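Local coordinates for protein trichomaglin (Trichosanthes lepiniana, PDB 1SGL) that probably cleaves RNA as an S-like ribonuclease of the ribonuclease T2 family, held together by seven disulfides, at residues Q39-G44 against P80-A85; P55-G60 against Q88-R93; G61-D66 against R93-W98; G99-K104 against W117-K122. One frame throughout, in Å; residues are numbered along the deposited sequence.

Contact 1. Residues Q39-G44 against P80-A85. With SO4 (sulfate ion), chain C; SO4 (sulfate ion), chain B.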
loop_
_atom_site.group_PDB
_atom_site.type_symbol
_atom_site.label_atom_id
_atom_site.label_comp_id
_atom_site.label_asym_id
_atom_site.label_seq_id
_atom_site.Cartn_x
_atom_site.Cartn_y
_atom_site.Cartn_z
ATOM N N GLN A 39 -2.053 9.300 -7.018
ATOM C CA GLN A 39 -1.641 7.941 -7.335
ATOM C C GLN A 39 -1.804 6.969 -6.182
ATOM O O GLN A 39 -2.167 7.357 -5.066
ATOM C CB GLN A 39 -0.170 7.924 -7.733
ATOM C CG GLN A 39 0.196 8.798 -8.908
ATOM C CD GLN A 39 1.615 8.538 -9.364
ATOM O OE1 GLN A 39 2.552 8.580 -8.560
ATOM N NE2 GLN A 39 1.784 8.257 -10.654
ATOM N N PHE A 40 -1.532 5.700 -6.471
ATOM C CA PHE A 40 -1.559 4.663 -5.452
ATOM C C PHE A 40 -0.198 4.756 -4.769
ATOM O O PHE A 40 0.824 4.843 -5.445
ATOM C CB PHE A 40 -1.679 3.261 -6.063
ATOM C CG PHE A 40 -3.090 2.822 -6.324
ATOM C CD1 PHE A 40 -3.587 2.764 -7.623
ATOM C CD2 PHE A 40 -3.928 2.480 -5.271
ATOM C CE1 PHE A 40 -4.911 2.366 -7.866
ATOM C CE2 PHE A 40 -5.249 2.087 -5.501
ATOM C CZ PHE A 40 -5.739 2.028 -6.796
ATOM N N THR A 41 -0.188 4.759 -3.442
ATOM C CA THR A 41 1.062 4.799 -2.681
ATOM C C THR A 41 1.097 3.566 -1.774
ATOM O O THR A 41 0.080 2.899 -1.561
ATOM C CB THR A 41 1.181 6.080 -1.809
ATOM O OG1 THR A 41 0.086 6.143 -0.885
ATOM C CG2 THR A 41 1.181 7.332 -2.701
ATOM N N ILE A 42 2.272 3.273 -1.241
ATOM C CA ILE A 42 2.467 2.110 -0.385
ATOM C C ILE A 42 1.938 2.266 1.031
ATOM O O ILE A 42 2.194 3.272 1.687
ATOM C CB ILE A 42 3.973 1.778 -0.275
ATOM C CG1 ILE A 42 4.534 1.479 -1.664
ATOM C CG2 ILE A 42 4.194 0.618 0.698
ATOM C CD1 ILE A 42 6.037 1.543 -1.721
ATOM N N HIS A 43 1.189 1.275 1.498
ATOM C CA HIS A 43 0.728 1.301 2.873
ATOM C C HIS A 43 1.650 0.344 3.634
ATOM O O HIS A 43 2.124 0.666 4.719
ATOM C CB HIS A 43 -0.715 0.825 3.022
ATOM C CG HIS A 43 -1.166 0.784 4.447
ATOM N ND1 HIS A 43 -1.460 1.924 5.165
ATOM C CD2 HIS A 43 -1.257 -0.245 5.324
ATOM C CE1 HIS A 43 -1.707 1.602 6.423
ATOM N NE2 HIS A 43 -1.590 0.292 6.547
ATOM N N GLY A 44 1.912 -0.828 3.051
ATOM C CA GLY A 44 2.791 -1.795 3.693
ATOM C C GLY A 44 2.813 -3.188 3.075
ATOM O O GLY A 44 1.949 -3.546 2.267
ATOM N N PRO A 80 4.065 7.829 1.899
ATOM C CA PRO A 80 3.653 8.855 2.860
ATOM C C PRO A 80 2.573 8.345 3.798
ATOM O O PRO A 80 2.045 7.253 3.609
ATOM C CB PRO A 80 3.128 9.964 1.964
ATOM C CG PRO A 80 2.435 9.169 0.883
ATOM C CD PRO A 80 3.460 8.081 0.575
ATOM N N THR A 81 2.252 9.136 4.816
ATOM C CA THR A 81 1.204 8.760 5.748
ATOM C C THR A 81 0.006 9.644 5.413
ATOM O O THR A 81 0.160 10.674 4.765
ATOM C CB THR A 81 1.631 8.979 7.223
ATOM O OG1 THR A 81 0.587 8.514 8.091
ATOM C CG2 THR A 81 1.874 10.453 7.505
ATOM N N TYR A 82 -1.185 9.237 5.827
ATOM C CA TYR A 82 -2.376 10.018 5.536
ATOM C C TYR A 82 -3.075 10.476 6.809
ATOM O O TYR A 82 -4.230 10.898 6.778
ATOM C CB TYR A 82 -3.326 9.211 4.633
ATOM C CG TYR A 82 -2.780 9.033 3.225
ATOM C CD1 TYR A 82 -2.640 10.125 2.370
ATOM C CD2 TYR A 82 -2.344 7.789 2.772
ATOM C CE1 TYR A 82 -2.076 9.984 1.103
ATOM C CE2 TYR A 82 -1.777 7.637 1.506
ATOM C CZ TYR A 82 -1.646 8.738 0.680
ATOM O OH TYR A 82 -1.074 8.599 -0.562
ATOM N N ARG A 83 -2.347 10.398 7.920
ATOM C CA ARG A 83 -2.834 10.815 9.235
ATOM C C ARG A 83 -1.820 11.812 9.777
ATOM O O ARG A 83 -0.670 11.832 9.347
ATOM C CB ARG A 83 -2.895 9.631 10.202
ATOM C CG ARG A 83 -3.573 8.403 9.654
ATOM C CD ARG A 83 -3.538 7.257 10.651
ATOM N NE ARG A 83 -3.823 5.978 10.006
ATOM C CZ ARG A 83 -3.858 4.805 10.635
ATOM N NH1 ARG A 83 -3.631 4.742 11.942
ATOM N NH2 ARG A 83 -4.096 3.690 9.953
ATOM N N CYS A 84 -2.238 12.632 10.730
ATOM C CA CYS A 84 -1.329 13.602 11.314
ATOM C C CYS A 84 -0.862 13.173 12.687
ATOM O O CYS A 84 -0.114 13.889 13.345
ATOM C CB CYS A 84 -1.986 14.975 11.393
ATOM S SG CYS A 84 -1.939 15.811 9.789
ATOM N N ALA A 85 -1.303 11.997 13.112
ATOM C CA ALA A 85 -0.924 11.465 14.410
ATOM C C ALA A 85 0.024 10.289 14.212
ATOM O O ALA A 85 0.107 9.736 13.118
ATOM C CB ALA A 85 -2.172 11.016 15.168
HETATM S S SO4 C . -2.318 5.940 6.808
HETATM O O1 SO4 C . -3.006 4.982 5.923
HETATM O O2 SO4 C . -3.171 7.128 6.987
HETATM O O3 SO4 C . -1.037 6.348 6.206
HETATM O O4 SO4 C . -2.069 5.304 8.112
HETATM S S SO4 B . -2.158 -2.431 9.273
HETATM O O1 SO4 B . -3.300 -2.720 10.160
HETATM O O2 SO4 B . -0.910 -2.811 9.958
HETATM O O3 SO4 B . -2.135 -0.992 8.967
HETATM O O4 SO4 B . -2.287 -3.192 8.013
HETATM O O HOH W 1 0.988 5.575 1.621
#
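Thr41, on strand 40-47, reaches across to Tyr82 and Pro80 in the loop that follows helix 72-78. Its CB lies 3.9 Å from Pro80 CD, and CG2 rests beside the phenol oxygen. With chi1 at 59°, OG1 sits between the backbone N and the carbonyl carbon, a turn that brings it into the plane of the Tyr82 ring, 2.7 Å from Tyr82 OH in a short hydrogen bond. The same OG1 bonds a water at 2.7 Å, which lies within bonding distance of both Ile42 O and Pro80 O and can bridge the two backbones. The strand carries the first conserved active-site motif of the T2 family (CAS I), to which His43 and Gly44 belong; its histidine is probably catalytic, as in relatives. Both residues face Ala11 in a classic beta bulge. His43 NE2 donates to O3 of the chain B sulfate at 2.8 Å, almost straight (172°); an alanine here would probably leave that sulfate without one of its grips and open a gap beside the ion. The chain C sulfate lies past the other edge of the imidazole, where Tyr82 N donates to its O3 (2.9 Å) and Arg83 NE comes to 2.7 Å from its O4.

Contact 2. Residues P55-G60 against Q88-R93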
loop_
_atom_site.group_PDB
_atom_site.type_symbol
_atom_site.label_atom_id
_atom_site.label_comp_id
_atom_site.label_asym_id
_atom_site.label_seq_id
_atom_site.Cartn_x
_atom_site.Cartn_y
_atom_site.Cartn_z
ATOM N N PRO A 55 -0.489 -13.427 13.598
ATOM C CA PRO A 55 0.625 -12.790 14.303
ATOM C C PRO A 55 0.949 -11.356 13.879
ATOM O O PRO A 55 0.718 -10.950 12.737
ATOM C CB PRO A 55 1.792 -13.738 14.026
ATOM C CG PRO A 55 1.133 -15.054 13.910
ATOM C CD PRO A 55 -0.077 -14.741 13.073
ATOM N N SER A 56 1.496 -10.608 14.829
ATOM C CA SER A 56 1.900 -9.223 14.641
ATOM C C SER A 56 2.945 -8.981 15.716
ATOM O O SER A 56 2.841 -9.540 16.806
ATOM C CB SER A 56 0.716 -8.285 14.859
ATOM O OG SER A 56 0.312 -8.293 16.218
ATOM N N CYS A 57 3.949 -8.163 15.421
ATOM C CA CYS A 57 4.999 -7.881 16.396
ATOM C C CYS A 57 5.647 -9.210 16.760
ATOM O O CYS A 57 5.332 -9.797 17.792
ATOM C CB CYS A 57 4.392 -7.239 17.645
ATOM S SG CYS A 57 3.403 -5.749 17.306
ATOM N N CYS A 58 6.561 -9.670 15.914
ATOM C CA CYS A 58 7.219 -10.955 16.120
ATOM C C CYS A 58 8.613 -10.955 16.734
ATOM O O CYS A 58 9.146 -12.023 17.035
ATOM C CB CYS A 58 7.261 -11.725 14.794
ATOM S SG CYS A 58 5.635 -12.361 14.278
ATOM N N THR A 59 9.210 -9.787 16.934
ATOM C CA THR A 59 10.555 -9.759 17.497
ATOM C C THR A 59 10.728 -8.809 18.673
ATOM O O THR A 59 11.727 -8.884 19.389
ATOM C CB THR A 59 11.600 -9.371 16.432
ATOM O OG1 THR A 59 12.916 -9.667 16.918
ATOM C CG2 THR A 59 11.524 -7.880 16.136
ATOM N N GLY A 60 9.764 -7.919 18.876
ATOM C CA GLY A 60 9.893 -6.967 19.962
ATOM C C GLY A 60 11.169 -6.167 19.756
ATOM O O GLY A 60 11.783 -5.692 20.715
ATOM N N GLN A 88 -0.319 3.691 16.258
ATOM C CA GLN A 88 -0.254 2.783 17.394
ATOM C C GLN A 88 0.559 1.575 16.931
ATOM O O GLN A 88 0.174 0.889 15.980
ATOM C CB GLN A 88 -1.669 2.352 17.795
ATOM C CG GLN A 88 -1.714 1.415 18.987
ATOM C CD GLN A 88 -1.252 2.079 20.271
ATOM O OE1 GLN A 88 -0.987 1.404 21.270
ATOM N NE2 GLN A 88 -1.164 3.410 20.257
ATOM N N SER A 89 1.682 1.318 17.590
ATOM C CA SER A 89 2.534 0.200 17.205
ATOM C C SER A 89 2.652 -0.853 18.309
ATOM O O SER A 89 1.793 -0.942 19.188
ATOM C CB SER A 89 3.922 0.724 16.814
ATOM O OG SER A 89 4.710 -0.286 16.209
ATOM N N CYS A 90 3.717 -1.648 18.257
ATOM C CA CYS A 90 3.943 -2.704 19.239
ATOM C C CYS A 90 4.312 -2.147 20.619
ATOM O O CYS A 90 5.068 -1.180 20.725
ATOM C CB CYS A 90 5.059 -3.638 18.749
ATOM S SG CYS A 90 4.823 -4.315 17.068
ATOM N N ASN A 91 3.773 -2.759 21.670
ATOM C CA ASN A 91 4.063 -2.339 23.043
ATOM C C ASN A 91 3.569 -0.930 23.345
ATOM O O ASN A 91 4.268 -0.152 23.991
ATOM C CB ASN A 91 5.571 -2.388 23.305
ATOM C CG ASN A 91 6.175 -3.736 22.987
ATOM O OD1 ASN A 91 7.395 -3.908 23.035
ATOM N ND2 ASN A 91 5.326 -4.707 22.659
ATOM N N ASN A 92 2.372 -0.599 22.875
ATOM C CA ASN A 92 1.815 0.727 23.116
ATOM C C ASN A 92 2.770 1.841 22.681
ATOM O O ASN A 92 2.633 2.990 23.106
ATOM C CB ASN A 92 1.476 0.885 24.600
ATOM C CG ASN A 92 0.328 -0.008 25.031
ATOM O OD1 ASN A 92 -0.759 0.041 24.452
ATOM N ND2 ASN A 92 0.558 -0.826 26.056
ATOM N N ARG A 93 3.739 1.497 21.838
ATOM C CA ARG A 93 4.700 2.474 21.345
ATOM C C ARG A 93 4.142 3.220 20.140
ATOM O O ARG A 93 3.632 2.607 19.204
ATOM C CB ARG A 93 6.006 1.790 20.938
ATOM C CG ARG A 93 6.817 1.223 22.086
ATOM C CD ARG A 93 8.111 0.593 21.578
ATOM N NE ARG A 93 8.998 0.193 22.670
ATOM C CZ ARG A 93 9.536 1.039 23.546
ATOM N NH1 ARG A 93 9.278 2.339 23.464
ATOM N NH2 ARG A 93 10.333 0.587 24.507
#
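Cys57 and Cys90 meet through their sulfurs, SG to SG at 2.0 Å, and this disulfide is the one close approach between the two segments. The torsions of the two halves are nearly equal, as in a pseudo-twofold pair: Cys57 SG stands beside its own backbone N, anti to the carbonyl carbon (chi1 -55°), and Cys90 SG does the same (chi1 -53°). The torsion about the S-S bond is -90°, the relaxed value for a disulfide, and the CA-CB-SG-SG torsions on both sides are negative as well. Five negative torsions in a row make this a left-handed spiral, the common unstrained form, with Cys57 CB and Cys90 CB 3.8 Å apart. In the fold, the bridge ties the long loop after strand 40-47 to the turn of the small hairpin formed by strands 87-88 and 94-95, a turn closed by the backbone bond from Ser89 N to Arg93 O at 2.8 Å. Cys58, the next residue, points away from the hairpin and forms its own disulfide with Cys108, so adjacent cysteines fasten the loop in two directions. Helix 97-106 backs both sides: Cys57 shares a backbone hydrogen bond with Lys104, the Cys90 side chain touches Glu103, and Ser89 OG, swung away from its backbone N, bonds Glu103 OE1.

Contact 3. Residues G61-D66 against R93-W98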
loop_
_atom_site.group_PDB
_atom_site.type_symbol
_atom_site.label_atom_id
_atom_site.label_comp_id
_atom_site.label_asym_id
_atom_site.label_seq_id
_atom_site.Cartn_x
_atom_site.Cartn_y
_atom_site.Cartn_z
ATOM N N GLY A 61 11.572 -6.033 18.493
ATOM C CA GLY A 61 12.778 -5.293 18.159
ATOM C C GLY A 61 12.477 -3.841 17.832
ATOM O O GLY A 61 11.656 -3.548 16.958
ATOM N N SER A 62 13.156 -2.935 18.532
ATOM C CA SER A 62 12.966 -1.498 18.352
ATOM C C SER A 62 13.349 -0.971 16.972
ATOM O O SER A 62 14.477 -1.156 16.513
ATOM C CB SER A 62 13.756 -0.739 19.418
ATOM O OG SER A 62 13.351 -1.137 20.717
ATOM N N PHE A 63 12.398 -0.307 16.319
ATOM C CA PHE A 63 12.623 0.266 14.999
ATOM C C PHE A 63 13.719 1.332 15.048
ATOM O O PHE A 63 13.645 2.285 15.824
ATOM C CB PHE A 63 11.336 0.892 14.471
ATOM C CG PHE A 63 11.524 1.677 13.210
ATOM C CD1 PHE A 63 11.909 1.046 12.034
ATOM C CD2 PHE A 63 11.337 3.054 13.201
ATOM C CE1 PHE A 63 12.104 1.780 10.866
ATOM C CE2 PHE A 63 11.531 3.792 12.041
ATOM C CZ PHE A 63 11.913 3.156 10.875
ATOM N N ASP A 64 14.731 1.168 14.209
ATOM C CA ASP A 64 15.843 2.106 14.165
ATOM C C ASP A 64 15.799 2.931 12.880
ATOM O O ASP A 64 16.137 2.435 11.809
ATOM C CB ASP A 64 17.157 1.330 14.239
ATOM C CG ASP A 64 18.361 2.232 14.351
ATOM O OD1 ASP A 64 18.214 3.458 14.161
ATOM O OD2 ASP A 64 19.459 1.708 14.621
ATOM N N PRO A 65 15.389 4.206 12.972
ATOM C CA PRO A 65 15.303 5.097 11.810
ATOM C C PRO A 65 16.596 5.219 10.995
ATOM O O PRO A 65 16.547 5.511 9.796
ATOM C CB PRO A 65 14.899 6.432 12.430
ATOM C CG PRO A 65 14.122 6.035 13.630
ATOM C CD PRO A 65 14.944 4.902 14.193
ATOM N N ASP A 66 17.746 5.002 11.633
ATOM C CA ASP A 66 19.026 5.111 10.933
ATOM C C ASP A 66 19.142 4.174 9.738
ATOM O O ASP A 66 19.765 4.519 8.739
ATOM C CB ASP A 66 20.211 4.827 11.868
ATOM C CG ASP A 66 20.321 5.820 13.020
ATOM O OD1 ASP A 66 19.767 6.936 12.938
ATOM O OD2 ASP A 66 20.989 5.478 14.015
ATOM N N ARG A 93 3.739 1.497 21.838
ATOM C CA ARG A 93 4.700 2.474 21.345
ATOM C C ARG A 93 4.142 3.220 20.140
ATOM O O ARG A 93 3.632 2.607 19.204
ATOM C CB ARG A 93 6.006 1.790 20.938
ATOM C CG ARG A 93 6.817 1.223 22.086
ATOM C CD ARG A 93 8.111 0.593 21.578
ATOM N NE ARG A 93 8.998 0.193 22.670
ATOM C CZ ARG A 93 9.536 1.039 23.546
ATOM N NH1 ARG A 93 9.278 2.339 23.464
ATOM N NH2 ARG A 93 10.333 0.587 24.507
ATOM N N LYS A 94 4.227 4.544 20.178
ATOM C CA LYS A 94 3.768 5.370 19.074
ATOM C C LYS A 94 4.881 5.294 18.038
ATOM O O LYS A 94 6.055 5.259 18.393
ATOM C CB LYS A 94 3.588 6.815 19.528
ATOM C CG LYS A 94 2.601 6.989 20.662
ATOM C CD LYS A 94 1.204 6.574 20.236
ATOM C CE LYS A 94 0.209 6.791 21.358
ATOM N NZ LYS A 94 -1.164 6.415 20.932
ATOM N N GLU A 95 4.519 5.264 16.761
ATOM C CA GLU A 95 5.517 5.172 15.706
ATOM C C GLU A 95 5.025 5.798 14.416
ATOM O O GLU A 95 3.826 6.004 14.236
ATOM C CB GLU A 95 5.848 3.705 15.434
ATOM C CG GLU A 95 6.636 3.020 16.522
ATOM C CD GLU A 95 8.105 2.948 16.191
ATOM O OE1 GLU A 95 8.661 3.988 15.769
ATOM O OE2 GLU A 95 8.703 1.860 16.354
ATOM N N ILE A 96 5.956 6.113 13.525
ATOM C CA ILE A 96 5.587 6.652 12.225
ATOM C C ILE A 96 5.227 5.416 11.406
ATOM O O ILE A 96 5.722 4.321 11.684
ATOM C CB ILE A 96 6.763 7.371 11.537
ATOM C CG1 ILE A 96 8.021 6.507 11.634
ATOM C CG2 ILE A 96 6.975 8.736 12.160
ATOM C CD1 ILE A 96 9.216 7.084 10.924
ATOM N N LEU A 97 4.377 5.598 10.404
ATOM C CA LEU A 97 3.927 4.513 9.544
ATOM C C LEU A 97 5.001 3.478 9.211
ATOM O O LEU A 97 4.805 2.290 9.454
ATOM C CB LEU A 97 3.346 5.084 8.250
ATOM C CG LEU A 97 2.766 4.073 7.258
ATOM C CD1 LEU A 97 1.554 3.366 7.877
ATOM C CD2 LEU A 97 2.373 4.793 5.978
ATOM N N TRP A 98 6.130 3.919 8.667
ATOM C CA TRP A 98 7.199 2.995 8.301
ATOM C C TRP A 98 7.614 2.111 9.471
ATOM O O TRP A 98 7.860 0.913 9.300
ATOM C CB TRP A 98 8.426 3.756 7.789
ATOM C CG TRP A 98 8.108 4.845 6.812
ATOM C CD1 TRP A 98 7.096 4.858 5.890
ATOM C CD2 TRP A 98 8.801 6.088 6.662
ATOM N NE1 TRP A 98 7.114 6.034 5.184
ATOM C CE2 TRP A 98 8.150 6.808 5.635
ATOM C CE3 TRP A 98 9.911 6.664 7.295
ATOM C CZ2 TRP A 98 8.571 8.079 5.228
ATOM C CZ3 TRP A 98 10.331 7.929 6.887
ATOM C CH2 TRP A 98 9.661 8.620 5.865
#
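Asp66 N donates to Asp64 OD1 at 3.0 Å, from above the carboxylate plane, closing an Asx turn just beyond Phe63, the residue that meets Glu95 and Ile96 across the contact. The turn leads into the 3-10 segment beginning at Pro65. Glu95 OE2 lies 3.4 Å from Phe63 CB and is also close to a second carboxylate, that of Glu103; their closeness would probably raise the pKa of one of them, so that it may hold a proton. The Glu95 chain is bent at chi2 (-99°), and the bend brings the carboxylate obliquely against CB and the near rim of the Phe63 ring: OE1 comes to 3.8 Å from Phe63 CD2, with the carboxylate and ring planes 61° apart. Phe63 itself points CG away from its backbone N, which carries the ring past the glutamate to Ile96. There the tip of the isoleucine, CD1, meets ring atom Phe63 CE2 at 4.2 Å, the two side chains running about at right angles. Ile96 holds the N-cap position of helix 97-106, so the phenylalanine packs at the very start of that helix. Around this surface contact, Phe63 also packs on Glu116 and Phe120 of helix 116-129, Glu95 pairs through its backbone with Glu87 in the small hairpin, and the Trp98 ring reaches in toward helix 72-78.

Contact 4. Residues G99-K104 against W117-K122. With SO4 (sulfate ion), chain B.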
loop_
_atom_site.group_PDB
_atom_site.type_symbol
_atom_site.label_atom_id
_atom_site.label_comp_id
_atom_site.label_asym_id
_atom_site.label_seq_id
_atom_site.Cartn_x
_atom_site.Cartn_y
_atom_site.Cartn_z
ATOM N N GLY A 99 7.693 2.713 10.655
ATOM C CA GLY A 99 8.084 1.974 11.839
ATOM C C GLY A 99 7.037 0.959 12.242
ATOM O O GLY A 99 7.360 -0.204 12.500
ATOM N N GLN A 100 5.783 1.400 12.302
ATOM C CA GLN A 100 4.689 0.523 12.674
ATOM C C GLN A 100 4.589 -0.679 11.732
ATOM O O GLN A 100 4.427 -1.813 12.190
ATOM C CB GLN A 100 3.366 1.272 12.650
ATOM C CG GLN A 100 2.184 0.368 12.938
ATOM C CD GLN A 100 0.979 0.714 12.103
ATOM O OE1 GLN A 100 1.076 0.826 10.883
ATOM N NE2 GLN A 100 -0.167 0.888 12.750
ATOM N N GLN A 101 4.687 -0.430 10.425
ATOM C CA GLN A 101 4.600 -1.512 9.448
ATOM C C GLN A 101 5.729 -2.502 9.633
ATOM O O GLN A 101 5.517 -3.716 9.576
ATOM C CB GLN A 101 4.623 -0.968 8.019
ATOM C CG GLN A 101 3.334 -0.281 7.626
ATOM C CD GLN A 101 2.149 -1.224 7.688
ATOM O OE1 GLN A 101 2.131 -2.251 7.022
ATOM N NE2 GLN A 101 1.156 -0.881 8.497
ATOM N N TYR A 102 6.931 -1.987 9.866
ATOM C CA TYR A 102 8.073 -2.866 10.064
ATOM C C TYR A 102 7.956 -3.729 11.324
ATOM O O TYR A 102 8.174 -4.938 11.273
ATOM C CB TYR A 102 9.374 -2.079 10.157
ATOM C CG TYR A 102 10.519 -2.990 10.527
ATOM C CD1 TYR A 102 10.967 -3.958 9.631
ATOM C CD2 TYR A 102 11.088 -2.957 11.808
ATOM C CE1 TYR A 102 11.943 -4.874 9.991
ATOM C CE2 TYR A 102 12.067 -3.879 12.180
ATOM C CZ TYR A 102 12.488 -4.834 11.263
ATOM O OH TYR A 102 13.447 -5.764 11.597
ATOM N N GLU A 103 7.632 -3.105 12.453
ATOM C CA GLU A 103 7.523 -3.833 13.712
ATOM C C GLU A 103 6.333 -4.800 13.744
ATOM O O GLU A 103 6.459 -5.949 14.158
ATOM C CB GLU A 103 7.408 -2.856 14.883
ATOM C CG GLU A 103 8.603 -1.927 15.078
ATOM C CD GLU A 103 8.493 -1.111 16.364
ATOM O OE1 GLU A 103 7.383 -0.618 16.673
ATOM O OE2 GLU A 103 9.515 -0.953 17.067
ATOM N N LYS A 104 5.178 -4.326 13.304
ATOM C CA LYS A 104 3.979 -5.145 13.317
ATOM C C LYS A 104 3.968 -6.283 12.291
ATOM O O LYS A 104 3.447 -7.365 12.573
ATOM C CB LYS A 104 2.752 -4.254 13.116
ATOM C CG LYS A 104 1.431 -4.924 13.432
ATOM C CD LYS A 104 0.270 -3.962 13.234
ATOM C CE LYS A 104 -1.060 -4.650 13.487
ATOM N NZ LYS A 104 -2.207 -3.742 13.183
ATOM N N TRP A 117 16.376 -2.851 6.763
ATOM C CA TRP A 117 16.899 -2.532 5.447
ATOM C C TRP A 117 16.260 -3.334 4.322
ATOM O O TRP A 117 15.712 -2.769 3.375
ATOM C CB TRP A 117 18.407 -2.752 5.413
ATOM C CG TRP A 117 19.042 -2.013 4.305
ATOM C CD1 TRP A 117 19.204 -0.662 4.214
ATOM C CD2 TRP A 117 19.573 -2.568 3.100
ATOM N NE1 TRP A 117 19.804 -0.339 3.022
ATOM C CE2 TRP A 117 20.042 -1.491 2.318
ATOM C CE3 TRP A 117 19.695 -3.872 2.601
ATOM C CZ2 TRP A 117 20.629 -1.675 1.058
ATOM C CZ3 TRP A 117 20.279 -4.058 1.347
ATOM C CH2 TRP A 117 20.739 -2.961 0.589
ATOM N N ASN A 118 16.348 -4.653 4.436
ATOM C CA ASN A 118 15.803 -5.564 3.445
ATOM C C ASN A 118 14.287 -5.420 3.311
ATOM O O ASN A 118 13.739 -5.601 2.229
ATOM C CB ASN A 118 16.176 -7.002 3.822
ATOM C CG ASN A 118 15.789 -8.006 2.756
ATOM O OD1 ASN A 118 16.088 -7.824 1.574
ATOM N ND2 ASN A 118 15.130 -9.082 3.172
ATOM N N TYR A 119 13.615 -5.094 4.409
ATOM C CA TYR A 119 12.171 -4.924 4.379
ATOM C C TYR A 119 11.790 -3.740 3.483
ATOM O O TYR A 119 10.973 -3.882 2.575
ATOM C CB TYR A 119 11.631 -4.700 5.789
ATOM C CG TYR A 119 10.135 -4.482 5.845
ATOM C CD1 TYR A 119 9.238 -5.506 5.517
ATOM C CD2 TYR A 119 9.613 -3.247 6.232
ATOM C CE1 TYR A 119 7.853 -5.296 5.578
ATOM C CE2 TYR A 119 8.250 -3.029 6.298
ATOM C CZ TYR A 119 7.369 -4.051 5.973
ATOM O OH TYR A 119 6.014 -3.808 6.060
ATOM N N PHE A 120 12.387 -2.580 3.730
ATOM C CA PHE A 120 12.084 -1.408 2.918
ATOM C C PHE A 120 12.602 -1.560 1.500
ATOM O O PHE A 120 11.943 -1.151 0.548
ATOM C CB PHE A 120 12.656 -0.147 3.570
ATOM C CG PHE A 120 12.019 0.172 4.881
ATOM C CD1 PHE A 120 10.663 0.476 4.949
ATOM C CD2 PHE A 120 12.747 0.097 6.061
ATOM C CE1 PHE A 120 10.036 0.691 6.175
ATOM C CE2 PHE A 120 12.131 0.311 7.296
ATOM C CZ PHE A 120 10.774 0.606 7.351
ATOM N N LYS A 121 13.779 -2.158 1.361
ATOM C CA LYS A 121 14.361 -2.368 0.045
ATOM C C LYS A 121 13.448 -3.248 -0.807
ATOM O O LYS A 121 13.157 -2.921 -1.953
ATOM C CB LYS A 121 15.719 -3.044 0.169
ATOM C CG LYS A 121 16.361 -3.367 -1.159
ATOM C CD LYS A 121 17.693 -4.067 -0.948
ATOM C CE LYS A 121 18.387 -4.345 -2.272
ATOM N NZ LYS A 121 19.704 -5.012 -2.071
ATOM N N LYS A 122 13.003 -4.364 -0.240
ATOM C CA LYS A 122 12.135 -5.288 -0.966
ATOM C C LYS A 122 10.774 -4.681 -1.278
ATOM O O LYS A 122 10.242 -4.852 -2.372
ATOM C CB LYS A 122 11.918 -6.570 -0.167
ATOM C CG LYS A 122 11.826 -7.793 -1.050
ATOM C CD LYS A 122 13.201 -8.080 -1.642
ATOM C CE LYS A 122 13.120 -8.968 -2.867
ATOM N NZ LYS A 122 12.421 -8.274 -3.983
HETATM S S SO4 B . -2.158 -2.431 9.273
HETATM O O1 SO4 B . -3.300 -2.720 10.160
HETATM O O2 SO4 B . -0.910 -2.811 9.958
HETATM O O3 SO4 B . -2.135 -0.992 8.967
HETATM O O4 SO4 B . -2.287 -3.192 8.013
#
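Tyr102 turns the edge of its ring toward the face of Tyr119, an offset edge-to-face pair with centroids 5.7 Å apart and planes at 60°; Tyr102 CD1 makes the nearest approach, 3.7 Å from Tyr119 CD2. Apolar packing adds Tyr102 CB against Phe120 CZ at 4.1 Å. Among polar groups, the Tyr119 hydroxyl passes over Gln101 CB to bond Leu45 O on strand 40-47. A phenylalanine in place of Tyr119 would probably leave Leu45 O without its hydroxyl partner. Gln101 NE2, on a chain folded back at chi2 (-61°), donates to Gln100 OE1 at 2.9 Å and to O2 of the chain B sulfate at 3.2 Å; Lys104 NZ adds a weak bond, and His105 and His43 also bond this ion, which probably marks a phosphate site. The helix segments cross at 115°, their axes 10.9 Å apart. Helix 97-106 has the sulfate on one flank and helix 116-129 on another, with Trp79 packed against Phe120.

In the fold
The first three contacts interleave along the chain: residues 39-44, 55-60 and 61-66 come first, and their partners 80-85, 88-93 and 93-98 follow in the same order, whereas contact 4 opens only after these have closed. Helix 97-106 begins within contact 3 and supplies one side of contact 4; the centres of contacts 3 and 4 lie about 9 Å apart. Contacts 2 and 3 share Arg93, their centres about 10 Å apart. Contact 1, about 14 Å from contact 4, joins strand 40-47 of the larger antiparallel sheet to the loop after helix 72-78. The loops of contacts 2 and 3 pack against helix 97-106, which with strand 40-47 supplies ligands to the chain B sulfate, consistent with a phosphate-binding site.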